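Sister chromatid cohesion protein (Chaetomium thermophilum, PDB 5T8V) probably loads the cohesin complex onto chromatin, the chain here being the C-terminal, HEAT-repeat part of the loader Scc2. Local coordinates at residues E687-T691 against R719-L725; Y23-A27 against P57-L62; M503-T507 against L565-L569; V946-K951 against M995-F1000. All blocks are in the same frame, centred on the assembly; numbering follows the deposited sequence.

Contact 1. Residues E687-T691 against R719-L725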
loop_
_atom_site.group_PDB
_atom_site.type_symbol
_atom_site.label_atom_id
_atom_site.label_comp_id
_atom_site.label_asym_id
_atom_site.label_seq_id
_atom_site.Cartn_x
_atom_site.Cartn_y
_atom_site.Cartn_z
ATOM N N GLU A 687 12.481 -10.572 -8.093
ATOM C CA GLU A 687 12.220 -11.559 -7.053
ATOM C C GLU A 687 13.388 -11.702 -6.085
ATOM O O GLU A 687 13.239 -11.481 -4.881
ATOM C CB GLU A 687 11.892 -12.904 -7.706
ATOM C CG GLU A 687 11.460 -13.976 -6.730
ATOM C CD GLU A 687 10.702 -15.100 -7.408
ATOM O OE1 GLU A 687 9.552 -14.871 -7.843
ATOM O OE2 GLU A 687 11.262 -16.211 -7.517
ATOM N N GLU A 688 14.569 -12.049 -6.601
ATOM C CA GLU A 688 15.695 -12.341 -5.720
ATOM C C GLU A 688 15.970 -11.196 -4.754
ATOM O O GLU A 688 16.261 -11.428 -3.575
ATOM C CB GLU A 688 16.946 -12.653 -6.542
ATOM C CG GLU A 688 18.181 -12.892 -5.684
ATOM C CD GLU A 688 19.277 -13.640 -6.418
ATOM O OE1 GLU A 688 19.277 -13.629 -7.668
ATOM O OE2 GLU A 688 20.136 -14.244 -5.740
ATOM N N LYS A 689 15.877 -9.952 -5.225
ATOM C CA LYS A 689 16.216 -8.823 -4.368
ATOM C C LYS A 689 15.059 -8.379 -3.484
ATOM O O LYS A 689 15.273 -7.562 -2.582
ATOM C CB LYS A 689 16.705 -7.643 -5.217
ATOM C CG LYS A 689 15.628 -6.651 -5.645
ATOM C CD LYS A 689 16.215 -5.550 -6.518
ATOM C CE LYS A 689 15.408 -4.260 -6.417
ATOM N NZ LYS A 689 15.484 -3.644 -5.055
ATOM N N MET A 690 13.849 -8.891 -3.707
ATOM C CA MET A 690 12.695 -8.500 -2.908
ATOM C C MET A 690 12.341 -9.511 -1.826
ATOM O O MET A 690 11.752 -9.126 -0.809
ATOM C CB MET A 690 11.478 -8.278 -3.813
ATOM C CG MET A 690 11.679 -7.161 -4.832
ATOM S SD MET A 690 10.155 -6.607 -5.625
ATOM C CE MET A 690 9.504 -5.514 -4.372
ATOM N N THR A 691 12.692 -10.787 -2.004
ATOM C CA THR A 691 12.415 -11.773 -0.963
ATOM C C THR A 691 13.071 -11.383 0.354
ATOM O O THR A 691 12.531 -11.674 1.428
ATOM C CB THR A 691 12.899 -13.164 -1.379
ATOM O OG1 THR A 691 14.330 -13.174 -1.447
ATOM C CG2 THR A 691 12.335 -13.556 -2.718
ATOM N N ARG A 719 8.547 -21.270 -6.522
ATOM C CA ARG A 719 8.919 -20.736 -7.830
ATOM C C ARG A 719 10.423 -20.821 -8.061
ATOM O O ARG A 719 10.881 -21.394 -9.055
ATOM C CB ARG A 719 8.459 -19.283 -7.961
ATOM C CG ARG A 719 6.963 -19.092 -8.089
ATOM C CD ARG A 719 6.641 -17.731 -8.686
ATOM N NE ARG A 719 5.682 -16.981 -7.873
ATOM C CZ ARG A 719 5.982 -15.957 -7.079
ATOM N NH1 ARG A 719 7.230 -15.515 -6.968
ATOM N NH2 ARG A 719 5.018 -15.360 -6.392
ATOM N N ASN A 720 11.205 -20.239 -7.156
ATOM C CA ASN A 720 12.629 -20.023 -7.374
ATOM C C ASN A 720 13.432 -21.224 -6.888
ATOM O O ASN A 720 13.268 -21.666 -5.747
ATOM C CB ASN A 720 13.081 -18.757 -6.649
ATOM C CG ASN A 720 14.203 -18.045 -7.364
ATOM O OD1 ASN A 720 15.168 -18.666 -7.805
ATOM N ND2 ASN A 720 14.080 -16.729 -7.490
ATOM N N SER A 721 14.303 -21.740 -7.753
ATOM C CA SER A 721 15.177 -22.852 -7.407
ATOM C C SER A 721 16.498 -22.398 -6.798
ATOM O O SER A 721 17.341 -23.247 -6.485
ATOM C CB SER A 721 15.457 -23.711 -8.645
ATOM O OG SER A 721 16.079 -22.949 -9.663
ATOM N N ASN A 722 16.700 -21.094 -6.629
ATOM C CA ASN A 722 17.918 -20.597 -6.003
ATOM C C ASN A 722 18.050 -21.164 -4.594
ATOM O O ASN A 722 17.135 -21.045 -3.774
ATOM C CB ASN A 722 17.898 -19.067 -5.969
ATOM C CG ASN A 722 19.148 -18.472 -5.341
ATOM O OD1 ASN A 722 19.565 -18.871 -4.253
ATOM N ND2 ASN A 722 19.751 -17.508 -6.027
ATOM N N ARG A 723 19.198 -21.785 -4.315
ATOM C CA ARG A 723 19.388 -22.448 -3.029
ATOM C C ARG A 723 19.590 -21.448 -1.898
ATOM O O ARG A 723 19.170 -21.709 -0.765
ATOM C CB ARG A 723 20.575 -23.408 -3.112
ATOM C CG ARG A 723 20.284 -24.657 -3.925
ATOM C CD ARG A 723 21.548 -25.423 -4.264
ATOM N NE ARG A 723 21.247 -26.757 -4.777
ATOM C CZ ARG A 723 22.131 -27.554 -5.367
ATOM N NH1 ARG A 723 23.386 -27.156 -5.533
ATOM N NH2 ARG A 723 21.759 -28.752 -5.797
ATOM N N VAL A 724 20.219 -20.306 -2.179
ATOM C CA VAL A 724 20.413 -19.293 -1.144
ATOM C C VAL A 724 19.067 -18.737 -0.696
ATOM O O VAL A 724 18.761 -18.688 0.505
ATOM C CB VAL A 724 21.350 -18.182 -1.651
ATOM C CG1 VAL A 724 21.663 -17.187 -0.538
ATOM C CG2 VAL A 724 22.642 -18.776 -2.205
ATOM N N LEU A 725 18.237 -18.315 -1.654
ATOM C CA LEU A 725 16.883 -17.882 -1.331
ATOM C C LEU A 725 16.145 -18.959 -0.548
ATOM O O LEU A 725 15.780 -18.756 0.613
ATOM C CB LEU A 725 16.108 -17.541 -2.606
ATOM C CG LEU A 725 16.496 -16.304 -3.415
ATOM C CD1 LEU A 725 15.379 -16.002 -4.404
ATOM C CD2 LEU A 725 16.785 -15.093 -2.532
#
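E687 lays its carboxylate against the side chains of R719 and N720, where helix 703-719 ends and the chain turns toward helix 723-735, a helix-turn-helix junction of the alpha-helical HEAT-repeat solenoid. Its CG stands anti to the backbone N (chi1 -174°) and the chain runs out nearly extended, which carries both oxygens across to the turn. OE1 forms a salt bridge with R719 NH1 at 2.6 Å, approached at the edge of the guanidinium, although the hydrogen-bond geometry is weak. OE2 accepts from N720 ND2 at 2.9 Å on its anti side. A glutamate suits this place because its two oxygens can serve a cation and an amide at once.

N720 is used at both ends: while ND2 donates to E687, OD1 accepts from N722 N at 3.1 Å, closing an Asx turn. N722 in turn N-caps the next helix, its OD1 taking L725 N at 3.0 Å and, weakly, V724 N. Beside this polar row L725 supplies the apolar part, its CD2 lying 4.1 Å from E688 CG and also against T691 OG1, with the side chains crossing at about a right angle.

The contact thus joins helix 685-696 to the end of helix 703-719, the turn after it and the first turn of helix 723-735. I680 of helix 666-682 touches both E687 and R719, and R723 pairs with E775 of helix 773-786.

Contact 2. Residues Y23-A27 against P57-L62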
loop_
_atom_site.group_PDB
_atom_site.type_symbol
_atom_site.label_atom_id
_atom_site.label_comp_id
_atom_site.label_asym_id
_atom_site.label_seq_id
_atom_site.Cartn_x
_atom_site.Cartn_y
_atom_site.Cartn_z
ATOM N N TYR A 23 -38.071 26.473 -62.839
ATOM C CA TYR A 23 -38.811 25.799 -61.777
ATOM C C TYR A 23 -39.689 26.781 -61.013
ATOM O O TYR A 23 -40.823 26.456 -60.641
ATOM C CB TYR A 23 -37.845 25.098 -60.824
ATOM C CG TYR A 23 -38.517 24.031 -60.000
ATOM C CD1 TYR A 23 -39.425 24.365 -59.004
ATOM C CD2 TYR A 23 -38.254 22.688 -60.226
ATOM C CE1 TYR A 23 -40.049 23.395 -58.258
ATOM C CE2 TYR A 23 -38.873 21.709 -59.482
ATOM C CZ TYR A 23 -39.768 22.069 -58.499
ATOM O OH TYR A 23 -40.390 21.098 -57.754
ATOM N N LEU A 24 -39.178 27.988 -60.767
ATOM C CA LEU A 24 -39.945 29.003 -60.054
ATOM C C LEU A 24 -41.232 29.334 -60.798
ATOM O O LEU A 24 -42.324 29.332 -60.213
ATOM C CB LEU A 24 -39.085 30.254 -59.874
ATOM C CG LEU A 24 -39.541 31.308 -58.869
ATOM C CD1 LEU A 24 -39.259 30.843 -57.449
ATOM C CD2 LEU A 24 -38.844 32.631 -59.152
ATOM N N GLN A 25 -41.124 29.621 -62.099
ATOM C CA GLN A 25 -42.315 29.903 -62.894
ATOM C C GLN A 25 -43.283 28.729 -62.864
ATOM O O GLN A 25 -44.494 28.917 -62.693
ATOM C CB GLN A 25 -41.920 30.238 -64.332
ATOM C CG GLN A 25 -41.060 31.489 -64.469
ATOM C CD GLN A 25 -41.725 32.725 -63.892
ATOM O OE1 GLN A 25 -42.945 32.881 -63.965
ATOM N NE2 GLN A 25 -40.925 33.609 -63.306
ATOM N N ALA A 26 -42.767 27.507 -63.021
ATOM C CA ALA A 26 -43.625 26.327 -62.958
ATOM C C ALA A 26 -44.374 26.261 -61.632
ATOM O O ALA A 26 -45.550 25.875 -61.592
ATOM C CB ALA A 26 -42.793 25.063 -63.167
ATOM N N ALA A 27 -43.713 26.634 -60.535
ATOM C CA ALA A 27 -44.372 26.618 -59.233
ATOM C C ALA A 27 -45.455 27.686 -59.150
ATOM O O ALA A 27 -46.563 27.418 -58.670
ATOM C CB ALA A 27 -43.342 26.815 -58.122
ATOM N N PRO A 57 -42.485 18.721 -51.471
ATOM C CA PRO A 57 -41.450 18.309 -52.432
ATOM C C PRO A 57 -41.002 19.451 -53.331
ATOM O O PRO A 57 -39.801 19.651 -53.555
ATOM C CB PRO A 57 -42.135 17.196 -53.236
ATOM C CG PRO A 57 -43.298 16.765 -52.403
ATOM C CD PRO A 57 -43.745 17.990 -51.681
ATOM N N THR A 58 -41.964 20.205 -53.863
ATOM C CA THR A 58 -41.609 21.362 -54.677
ATOM C C THR A 58 -40.805 22.371 -53.866
ATOM O O THR A 58 -39.856 22.976 -54.380
ATOM C CB THR A 58 -42.867 22.010 -55.268
ATOM O OG1 THR A 58 -42.513 23.234 -55.924
ATOM C CG2 THR A 58 -43.901 22.312 -54.197
ATOM N N GLN A 59 -41.161 22.558 -52.595
ATOM C CA GLN A 59 -40.342 23.388 -51.719
ATOM C C GLN A 59 -38.924 22.843 -51.627
ATOM O O GLN A 59 -37.955 23.609 -51.647
ATOM C CB GLN A 59 -40.972 23.471 -50.327
ATOM C CG GLN A 59 -42.112 24.470 -50.210
ATOM C CD GLN A 59 -41.631 25.906 -50.240
ATOM O OE1 GLN A 59 -40.475 26.176 -50.561
ATOM N NE2 GLN A 59 -42.515 26.836 -49.899
ATOM N N THR A 60 -38.784 21.520 -51.530
ATOM C CA THR A 60 -37.454 20.916 -51.489
ATOM C C THR A 60 -36.648 21.294 -52.724
ATOM O O THR A 60 -35.534 21.826 -52.618
ATOM C CB THR A 60 -37.569 19.394 -51.368
ATOM O OG1 THR A 60 -38.164 19.054 -50.111
ATOM C CG2 THR A 60 -36.204 18.733 -51.467
ATOM N N LYS A 61 -37.196 21.027 -53.912
ATOM C CA LYS A 61 -36.455 21.322 -55.134
ATOM C C LYS A 61 -36.115 22.807 -55.231
ATOM O O LYS A 61 -34.995 23.171 -55.615
ATOM C CB LYS A 61 -37.247 20.862 -56.355
ATOM C CG LYS A 61 -37.359 19.344 -56.466
ATOM C CD LYS A 61 -37.435 18.876 -57.916
ATOM C CE LYS A 61 -38.739 18.152 -58.212
ATOM N NZ LYS A 61 -39.029 18.114 -59.674
ATOM N N LEU A 62 -37.065 23.681 -54.887
ATOM C CA LEU A 62 -36.760 25.108 -54.858
ATOM C C LEU A 62 -35.580 25.396 -53.941
ATOM O O LEU A 62 -34.709 26.208 -54.273
ATOM C CB LEU A 62 -37.983 25.909 -54.409
ATOM C CG LEU A 62 -39.077 26.185 -55.440
ATOM C CD1 LEU A 62 -40.202 26.977 -54.797
ATOM C CD2 LEU A 62 -38.528 26.931 -56.651
#
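The phenol ring of Y23 has polar atoms at its edge, with T58 OG1 3.4 Å from CE1 and K61 NZ 3.6 Å from CE2, both lying near the ring plane, while K61 CB and L62 CD2 come in obliquely. This is side-chain packing between two nearly antiparallel helices of an alpha-helical solenoid: the axes of 23-27 and 57-62 pass 10.8 Å apart at 157°, and a small two-stranded antiparallel sheet, 44-46 with 52-54, lies in the chain between them.

A chi1 of -161° sends the Y23 ring across to the partner helix, and its OH arrives 3.3 Å from T58 CA. A tyrosine fits such a place because its length spans the gap and its hydroxyl ends against T58 CA and the K61 chain. K61 bends at chi2 and chi3 and runs across the hydroxyl end of the ring, along OH and CE2, bringing CE to 3.4 Å from Y23 OH. L62 CD2 touches Y23 CD1 at 3.6 Å. An alanine in place of Y23 would probably open a gap between the helices and leave the K61 chain free to swing.

Deeper in, helix 81-96 supplies L86 against both L24 and L62, and L54 of the small sheet touches A27 and L62. There L24 CD1 and L62 CD2 meet at 4.1 Å, and the small A27 leaves its CB 4.3 Å from T58 OG1.

Contact 3. Residues M503-T507 against L565-L569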
loop_
_atom_site.group_PDB
_atom_site.type_symbol
_atom_site.label_atom_id
_atom_site.label_comp_id
_atom_site.label_asym_id
_atom_site.label_seq_id
_atom_site.Cartn_x
_atom_site.Cartn_y
_atom_site.Cartn_z
ATOM N N MET A 503 9.145 17.336 -33.443
ATOM C CA MET A 503 7.711 17.214 -33.205
ATOM C C MET A 503 6.920 18.144 -34.113
ATOM O O MET A 503 5.902 17.742 -34.688
ATOM C CB MET A 503 7.398 17.522 -31.742
ATOM C CG MET A 503 8.027 16.560 -30.750
ATOM S SD MET A 503 7.205 14.959 -30.709
ATOM C CE MET A 503 5.614 15.407 -30.038
ATOM N N VAL A 504 7.371 19.390 -34.250
ATOM C CA VAL A 504 6.659 20.390 -35.037
ATOM C C VAL A 504 7.134 20.341 -36.484
ATOM O O VAL A 504 6.843 21.247 -37.273
ATOM C CB VAL A 504 6.849 21.798 -34.441
ATOM C CG1 VAL A 504 6.353 21.835 -33.002
ATOM C CG2 VAL A 504 8.313 22.228 -34.520
ATOM N N ALA A 505 7.860 19.284 -36.841
ATOM C CA ALA A 505 8.392 19.161 -38.190
ATOM C C ALA A 505 7.265 19.160 -39.216
ATOM O O ALA A 505 6.144 18.719 -38.946
ATOM C CB ALA A 505 9.218 17.884 -38.319
ATOM N N TRP A 506 7.581 19.659 -40.413
ATOM C CA TRP A 506 6.580 19.776 -41.469
ATOM C C TRP A 506 6.019 18.418 -41.867
ATOM O O TRP A 506 4.840 18.316 -42.225
ATOM C CB TRP A 506 7.193 20.475 -42.682
ATOM C CG TRP A 506 6.236 20.698 -43.801
ATOM C CD1 TRP A 506 6.357 20.257 -45.084
ATOM C CD2 TRP A 506 5.000 21.417 -43.737
ATOM N NE1 TRP A 506 5.274 20.662 -45.827
ATOM C CE2 TRP A 506 4.426 21.376 -45.022
ATOM C CE3 TRP A 506 4.325 22.095 -42.718
ATOM C CZ2 TRP A 506 3.209 21.985 -45.314
ATOM C CZ3 TRP A 506 3.122 22.697 -43.009
ATOM C CH2 TRP A 506 2.572 22.640 -44.296
ATOM N N THR A 507 6.839 17.369 -41.821
ATOM C CA THR A 507 6.405 16.020 -42.162
ATOM C C THR A 507 6.305 15.125 -40.933
ATOM O O THR A 507 6.388 13.899 -41.055
ATOM C CB THR A 507 7.357 15.396 -43.182
ATOM O OG1 THR A 507 8.655 15.240 -42.596
ATOM C CG2 THR A 507 7.466 16.273 -44.419
ATOM N N LEU A 565 7.829 27.091 -41.193
ATOM C CA LEU A 565 6.698 26.529 -40.462
ATOM C C LEU A 565 5.810 27.629 -39.897
ATOM O O LEU A 565 4.583 27.485 -39.852
ATOM C CB LEU A 565 7.197 25.621 -39.338
ATOM C CG LEU A 565 7.783 24.274 -39.757
ATOM C CD1 LEU A 565 8.531 23.634 -38.596
ATOM C CD2 LEU A 565 6.688 23.348 -40.258
ATOM N N ALA A 566 6.410 28.738 -39.460
ATOM C CA ALA A 566 5.622 29.838 -38.919
ATOM C C ALA A 566 4.702 30.421 -39.984
ATOM O O ALA A 566 3.489 30.559 -39.770
ATOM C CB ALA A 566 6.550 30.913 -38.353
ATOM N N TYR A 567 5.260 30.763 -41.148
ATOM C CA TYR A 567 4.435 31.272 -42.239
ATOM C C TYR A 567 3.340 30.275 -42.603
ATOM O O TYR A 567 2.152 30.621 -42.643
ATOM C CB TYR A 567 5.309 31.580 -43.456
ATOM C CG TYR A 567 4.519 31.930 -44.698
ATOM C CD1 TYR A 567 4.073 33.226 -44.920
ATOM C CD2 TYR A 567 4.215 30.962 -45.649
ATOM C CE1 TYR A 567 3.349 33.551 -46.055
ATOM C CE2 TYR A 567 3.491 31.275 -46.784
ATOM C CZ TYR A 567 3.059 32.571 -46.982
ATOM O OH TYR A 567 2.338 32.888 -48.113
ATOM N N ARG A 568 3.728 29.025 -42.867
ATOM C CA ARG A 568 2.764 28.005 -43.266
ATOM C C ARG A 568 1.619 27.909 -42.268
ATOM O O ARG A 568 0.446 28.008 -42.642
ATOM C CB ARG A 568 3.464 26.654 -43.409
ATOM C CG ARG A 568 4.475 26.608 -44.538
ATOM C CD ARG A 568 5.341 25.365 -44.464
ATOM N NE ARG A 568 6.428 25.408 -45.440
ATOM C CZ ARG A 568 7.435 24.542 -45.483
ATOM N NH1 ARG A 568 7.509 23.553 -44.603
ATOM N NH2 ARG A 568 8.374 24.669 -46.410
ATOM N N LEU A 569 1.941 27.713 -40.988
ATOM C CA LEU A 569 0.893 27.547 -39.984
ATOM C C LEU A 569 0.037 28.797 -39.848
ATOM O O LEU A 569 -1.161 28.694 -39.558
ATOM C CB LEU A 569 1.506 27.173 -38.636
ATOM C CG LEU A 569 1.591 25.668 -38.359
ATOM C CD1 LEU A 569 0.204 25.063 -38.193
ATOM C CD2 LEU A 569 2.367 24.950 -39.457
#
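The chain leaves helical geometry at V504 and runs extended through A505 (psi 150°), bringing W506 CA to 6.8 Å from L565 CA on helix 556-574. This is a loop laid against a helix in an alpha-helical solenoid, and its principal side-chain interaction is a cation-pi pair of W506 with R568.

The indole of W506 is swung to the helix by a chi1 of -177°, and R568 stretches across one face of it. The guanidinium carbon CZ lies 4.2 Å from the centroid of the W506 five-membered ring, almost on the ring normal, while R568 CD makes a CH-pi contact 3.7 Å from the centroid of the six-membered ring. The guanidinium is not stacked flat, for its plane stands 53° from the indole. Arginine can do two things here: CD covers the six-membered ring and NH1 sits above the five-membered one, 3.2 Å from W506 CG, while NH2 turns to E350 in a salt bridge that is likely to limit how the guanidinium can rotate. W506 itself has further company in R511, through a second cation-pi contact, and in Y583, edge to face.

A serine in place of W506 would probably take away the pi face under the R568 guanidinium and open a gap beside L565.

Apolar side chains fill in around the indole. L565 CD2 meets W506 CE3 at 3.6 Å, and L569 CD2 lies at the ring edge, 4.3 Å from W506 CZ3. L565 CD1 packs by the V504 carbonyl, whose O accepts from W540 NE1, and sits 4.3 Å from V504 CG2.

Contact 4. Residues V946-K951 against M995-F1000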
loop_
_atom_site.group_PDB
_atom_site.type_symbol
_atom_site.label_atom_id
_atom_site.label_comp_id
_atom_site.label_asym_id
_atom_site.label_seq_id
_atom_site.Cartn_x
_atom_site.Cartn_y
_atom_site.Cartn_z
ATOM N N VAL A 946 36.289 -44.924 36.539
ATOM C CA VAL A 946 35.984 -44.100 37.707
ATOM C C VAL A 946 37.009 -44.343 38.809
ATOM O O VAL A 946 37.538 -43.400 39.411
ATOM C CB VAL A 946 34.552 -44.384 38.199
ATOM C CG1 VAL A 946 34.213 -43.531 39.419
ATOM C CG2 VAL A 946 33.541 -44.142 37.082
ATOM N N ILE A 947 37.306 -45.614 39.087
ATOM C CA ILE A 947 38.214 -45.952 40.180
ATOM C C ILE A 947 39.607 -45.404 39.901
ATOM O O ILE A 947 40.252 -44.824 40.780
ATOM C CB ILE A 947 38.238 -47.475 40.404
ATOM C CG1 ILE A 947 36.876 -47.950 40.923
ATOM C CG2 ILE A 947 39.338 -47.863 41.397
ATOM C CD1 ILE A 947 36.700 -49.457 40.924
ATOM N N SER A 948 40.097 -45.586 38.673
ATOM C CA SER A 948 41.413 -45.061 38.329
ATOM C C SER A 948 41.450 -43.546 38.479
ATOM O O SER A 948 42.432 -42.988 38.983
ATOM C CB SER A 948 41.793 -45.474 36.906
ATOM O OG SER A 948 40.840 -45.013 35.963
ATOM N N SER A 949 40.383 -42.863 38.059
ATOM C CA SER A 949 40.342 -41.410 38.192
ATOM C C SER A 949 40.388 -40.989 39.658
ATOM O O SER A 949 41.150 -40.093 40.036
ATOM C CB SER A 949 39.092 -40.861 37.508
ATOM O OG SER A 949 39.113 -41.138 36.119
ATOM N N LEU A 950 39.578 -41.633 40.501
ATOM C CA LEU A 950 39.563 -41.294 41.922
ATOM C C LEU A 950 40.924 -41.551 42.562
ATOM O O LEU A 950 41.469 -40.690 43.270
ATOM C CB LEU A 950 38.468 -42.094 42.630
ATOM C CG LEU A 950 37.038 -41.749 42.209
ATOM C CD1 LEU A 950 36.061 -42.823 42.661
ATOM C CD2 LEU A 950 36.634 -40.392 42.766
ATOM N N LYS A 951 41.483 -42.741 42.331
ATOM C CA LYS A 951 42.841 -43.030 42.781
ATOM C C LYS A 951 43.780 -41.901 42.385
ATOM O O LYS A 951 44.549 -41.397 43.209
ATOM C CB LYS A 951 43.321 -44.361 42.195
ATOM C CG LYS A 951 42.627 -45.596 42.765
ATOM C CD LYS A 951 43.142 -45.937 44.155
ATOM C CE LYS A 951 42.256 -46.963 44.844
ATOM N NZ LYS A 951 42.560 -47.084 46.299
ATOM N N MET A 995 32.355 -53.528 43.591
ATOM C CA MET A 995 33.528 -53.297 42.756
ATOM C C MET A 995 34.385 -52.154 43.279
ATOM O O MET A 995 35.588 -52.114 42.996
ATOM C CB MET A 995 33.093 -53.008 41.316
ATOM C CG MET A 995 34.225 -52.614 40.369
ATOM S SD MET A 995 35.494 -53.887 40.196
ATOM C CE MET A 995 36.675 -53.046 39.141
ATOM N N PHE A 996 33.798 -51.226 44.035
ATOM C CA PHE A 996 34.533 -50.073 44.537
ATOM C C PHE A 996 35.157 -50.315 45.905
ATOM O O PHE A 996 36.186 -49.705 46.220
ATOM C CB PHE A 996 33.609 -48.853 44.608
ATOM C CG PHE A 996 33.342 -48.219 43.271
ATOM C CD1 PHE A 996 32.373 -48.734 42.425
ATOM C CD2 PHE A 996 34.060 -47.107 42.862
ATOM C CE1 PHE A 996 32.129 -48.152 41.196
ATOM C CE2 PHE A 996 33.818 -46.521 41.636
ATOM C CZ PHE A 996 32.852 -47.045 40.801
ATOM N N LYS A 997 34.572 -51.188 46.726
ATOM C CA LYS A 997 35.136 -51.423 48.051
ATOM C C LYS A 997 36.464 -52.165 47.972
ATOM O O LYS A 997 37.292 -52.047 48.882
ATOM C CB LYS A 997 34.151 -52.203 48.922
ATOM C CG LYS A 997 34.503 -52.158 50.404
ATOM C CD LYS A 997 33.754 -53.204 51.213
ATOM C CE LYS A 997 34.181 -53.162 52.674
ATOM N NZ LYS A 997 33.526 -54.216 53.491
ATOM N N GLU A 998 36.688 -52.929 46.900
ATOM C CA GLU A 998 37.938 -53.672 46.774
ATOM C C GLU A 998 39.136 -52.738 46.666
ATOM O O GLU A 998 40.248 -53.110 47.058
ATOM C CB GLU A 998 37.881 -54.599 45.558
ATOM C CG GLU A 998 36.670 -55.523 45.522
ATOM C CD GLU A 998 36.496 -56.320 46.802
ATOM O OE1 GLU A 998 35.830 -55.817 47.732
ATOM O OE2 GLU A 998 37.032 -57.446 46.881
ATOM N N HIS A 999 38.934 -51.529 46.142
ATOM C CA HIS A 999 40.013 -50.563 45.970
ATOM C C HIS A 999 40.005 -49.464 47.021
ATOM O O HIS A 999 41.061 -48.892 47.311
ATOM C CB HIS A 999 39.932 -49.923 44.580
ATOM C CG HIS A 999 39.889 -50.917 43.461
ATOM N ND1 HIS A 999 38.776 -51.684 43.192
ATOM C CD2 HIS A 999 40.821 -51.270 42.545
ATOM C CE1 HIS A 999 39.024 -52.466 42.156
ATOM N NE2 HIS A 999 40.258 -52.234 41.745
ATOM N N PHE A 1000 38.841 -49.151 47.591
ATOM C CA PHE A 1000 38.712 -48.184 48.678
ATOM C C PHE A 1000 38.253 -48.939 49.920
ATOM O O PHE A 1000 37.046 -49.020 50.190
ATOM C CB PHE A 1000 37.723 -47.077 48.310
ATOM C CG PHE A 1000 38.024 -46.413 46.995
ATOM C CD1 PHE A 1000 38.852 -45.306 46.936
ATOM C CD2 PHE A 1000 37.486 -46.905 45.818
ATOM C CE1 PHE A 1000 39.133 -44.698 45.726
ATOM C CE2 PHE A 1000 37.763 -46.302 44.606
ATOM C CZ PHE A 1000 38.586 -45.198 44.560
#
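I947 branches at CB into two arms that meet different parts of the 995-1000 loop. The short arm, CG2, sits over the face of the H999 imidazole, 3.7 Å from H999 CG, and also touches F1000 CE2. The longer arm begins with CG1, 3.4 Å from F996 CE2, and ends in CD1, which lies over the F996 ring 4.2 Å from its centroid and also reaches M995 CE. With its beta branch, isoleucine can fill the space between three rings at once. V946 CG1 touches the edge of F996, and L950 CB meets F1000 CZ at 3.7 Å.

K951 provides the polar tie. Bent at chi2 (-76°), it passes CE over the face of F1000, and NZ donates to H999 O at 2.6 Å, 41° out of the carbonyl plane. NZ also makes a cation-pi contact with F1000, 4.5 Å from the ring centroid.

Around this core, V980 and A983 of helix 969-986 and L1011 and I1015 of helix 1009-1016 line the neighbouring surfaces. Such a buried contact, in which a loop between helices 969-986 and 1009-1016 packs back on helix 940-960, is in keeping with an alpha-helical solenoid of HEAT repeats.

In the fold
Along the chain the order is contact 2, contact 3, contact 1, contact 4, each closing before the next opens, and no helix is shared between them. Their centres step along an elongated solenoid: about 49 Å from contact 2 to contact 3, about 54 Å on to contact 1, and about 61 Å from there to contact 4. Contacts 2 and 4, about 146 Å apart between centres, lie on opposite sides of the chain's centre, whereas the centre of contact 1 is about 23 Å from it. Each contact joins parts close in sequence, separated by 28 to 58 residues, so the long shape is built from local packing, as expected of a HEAT-repeat protein.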